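Local structure of aminotransferase (Helicobacter pylori, 2FN6) at residues A[120-125]-A[147-152]. The protein catalyses a pyridoxal phosphate-dependent transamination of a UDP-linked keto sugar, the second step in making pseudaminic acid for flagellin modification. Sequence-based numbering, arbitrary orientation.
Sequences ERTKAI and HSLSFL
Leu149 packs against Thr122 and Ile125 where two parallel strands of a beta-alpha-beta unit begin to pair. Strand 122-128, helix 137-146 and strand 150-154 form this unit, and its strands are neighbours in the mixed sheet of the PLP-dependent aminotransferase fold. A Schellman motif with Ser148 at C-prime ends the helix just before Leu149. Leu149 CG lies anti to the carbonyl carbon (chi1 -63°), and the isobutyl group slants across the side chains of Thr122 and Ile125. Its CD1 touches two methyls, 3.8 Å from Thr122 CG2 and 4.0 Å from Ile125 CD1. The other branch, CD2, lies 3.3 Å from Thr122 O and meets Thr122 CG2. Thr122 OG1 hydrogen-bonds to Asn119 N. Ile125 and Phe151 share one face of the sheet, and both touch Cys144 of the connecting helix. Ala124 and Ser150 pair on the opposite face, with CB atoms 3.9 Å apart. Three backbone hydrogen bonds join the strands. Ser150 N donates to Lys123 O (3.1 Å) and Ile125 N to Ser150 O (3.0 Å). Ile125 O accepts the third, nearly straight (170°), from Leu152 N at 2.8 Å and lies at the edge of the Phe151 ring, 4.0 Å from Phe151 CD2.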
loop_
_atom_site.group_PDB
_atom_site.type_symbol
_atom_site.label_atom_id
_atom_site.label_comp_id
_atom_site.label_asym_id
_atom_site.label_seq_id
_atom_site.Cartn_x
_atom_site.Cartn_y
_atom_site.Cartn_z
ATOM N N GLU A 120 23.949 -21.764 11.690
ATOM C CA GLU A 120 22.730 -22.543 11.931
ATOM C C GLU A 120 21.466 -21.724 11.728
ATOM O O GLU A 120 20.446 -22.257 11.296
ATOM C CB GLU A 120 22.708 -23.092 13.357
ATOM C CG GLU A 120 23.666 -24.232 13.633
ATOM C CD GLU A 120 23.536 -24.734 15.055
ATOM O OE1 GLU A 120 23.752 -23.932 15.995
ATOM O OE2 GLU A 120 23.207 -25.928 15.232
ATOM N N ARG A 121 21.544 -20.437 12.068
ATOM C CA ARG A 121 20.393 -19.538 12.027
ATOM C C ARG A 121 20.002 -19.138 10.594
ATOM O O ARG A 121 18.864 -18.745 10.347
ATOM C CB ARG A 121 20.642 -18.273 12.874
ATOM C CG ARG A 121 21.468 -18.427 14.178
ATOM C CD ARG A 121 20.859 -19.398 15.173
ATOM N NE ARG A 121 19.618 -18.917 15.781
ATOM C CZ ARG A 121 19.510 -18.489 17.037
ATOM N NH1 ARG A 121 20.572 -18.467 17.830
ATOM N NH2 ARG A 121 18.338 -18.080 17.502
ATOM N N THR A 122 20.947 -19.248 9.660
ATOM C CA THR A 122 20.773 -18.762 8.292
ATOM C C THR A 122 19.596 -19.421 7.590
ATOM O O THR A 122 19.497 -20.649 7.573
ATOM C CB THR A 122 22.043 -18.979 7.468
ATOM O OG1 THR A 122 23.184 -18.723 8.291
ATOM C CG2 THR A 122 22.077 -18.035 6.281
ATOM N N LYS A 123 18.711 -18.588 7.025
ATOM C CA LYS A 123 17.480 -19.041 6.377
ATOM C C LYS A 123 17.491 -18.724 4.887
ATOM O O LYS A 123 16.918 -19.472 4.082
ATOM C CB LYS A 123 16.268 -18.358 7.012
ATOM C CG LYS A 123 15.035 -19.249 7.253
ATOM C CD LYS A 123 14.566 -20.036 6.037
ATOM C CE LYS A 123 13.159 -20.593 6.246
ATOM N NZ LYS A 123 12.917 -21.396 7.497
ATOM N N ALA A 124 18.130 -17.605 4.527
ATOM C CA ALA A 124 18.135 -17.119 3.141
ATOM C C ALA A 124 19.243 -16.130 2.811
ATOM O O ALA A 124 19.845 -15.516 3.700
ATOM C CB ALA A 124 16.795 -16.498 2.797
ATOM N N ILE A 125 19.505 -15.997 1.512
ATOM C CA ILE A 125 20.281 -14.891 0.973
ATOM C C ILE A 125 19.329 -13.997 0.180
ATOM O O ILE A 125 18.590 -14.474 -0.700
ATOM C CB ILE A 125 21.399 -15.358 0.025
ATOM C CG1 ILE A 125 22.160 -16.572 0.596
ATOM C CG2 ILE A 125 22.316 -14.188 -0.338
ATOM C CD1 ILE A 125 23.139 -16.271 1.711
ATOM N N HIS A 147 23.415 -25.455 0.898
ATOM C CA HIS A 147 23.200 -25.163 2.316
ATOM C C HIS A 147 21.735 -25.160 2.756
ATOM O O HIS A 147 21.435 -24.854 3.914
ATOM C CB HIS A 147 23.883 -23.853 2.694
ATOM C CG HIS A 147 25.346 -23.991 2.961
ATOM N ND1 HIS A 147 26.307 -23.630 2.044
ATOM C CD2 HIS A 147 26.015 -24.451 4.046
ATOM C CE1 HIS A 147 27.506 -23.850 2.555
ATOM N NE2 HIS A 147 27.357 -24.351 3.767
ATOM N N SER A 148 20.837 -25.526 1.838
ATOM C CA SER A 148 19.385 -25.558 2.100
ATOM C C SER A 148 18.812 -24.172 2.413
ATOM O O SER A 148 17.884 -24.031 3.229
ATOM C CB SER A 148 19.044 -26.555 3.218
ATOM O OG SER A 148 19.136 -27.876 2.723
ATOM N N LEU A 149 19.381 -23.162 1.754
ATOM C CA LEU A 149 18.997 -21.771 1.947
ATOM C C LEU A 149 18.072 -21.315 0.837
ATOM O O LEU A 149 18.230 -21.716 -0.323
ATOM C CB LEU A 149 20.238 -20.869 1.984
ATOM C CG LEU A 149 21.287 -21.043 3.093
ATOM C CD1 LEU A 149 22.344 -19.945 2.990
ATOM C CD2 LEU A 149 20.667 -21.062 4.498
ATOM N N SER A 150 17.103 -20.478 1.196
ATOM C CA SER A 150 16.255 -19.822 0.201
ATOM C C SER A 150 16.996 -18.684 -0.493
ATOM O O SER A 150 17.666 -17.883 0.161
ATOM C CB SER A 150 14.992 -19.299 0.858
ATOM O OG SER A 150 14.006 -20.305 0.886
ATOM N N PHE A 151 16.894 -18.628 -1.817
ATOM C CA PHE A 151 17.468 -17.533 -2.598
ATOM C C PHE A 151 16.358 -16.529 -2.947
ATOM O O PHE A 151 15.410 -16.868 -3.670
ATOM C CB PHE A 151 18.125 -18.099 -3.868
ATOM C CG PHE A 151 18.616 -17.055 -4.842
ATOM C CD1 PHE A 151 18.657 -17.342 -6.192
ATOM C CD2 PHE A 151 19.045 -15.800 -4.410
ATOM C CE1 PHE A 151 19.110 -16.400 -7.116
ATOM C CE2 PHE A 151 19.497 -14.842 -5.315
ATOM C CZ PHE A 151 19.529 -15.142 -6.679
ATOM N N LEU A 152 16.479 -15.307 -2.422
ATOM C CA LEU A 152 15.490 -14.247 -2.663
ATOM C C LEU A 152 16.156 -13.072 -3.346
ATOM O O LEU A 152 17.195 -12.578 -2.890
ATOM C CB LEU A 152 14.849 -13.770 -1.362
ATOM C CG LEU A 152 14.086 -14.784 -0.523
ATOM C CD1 LEU A 152 13.492 -14.093 0.694
ATOM C CD2 LEU A 152 13.008 -15.493 -1.341
#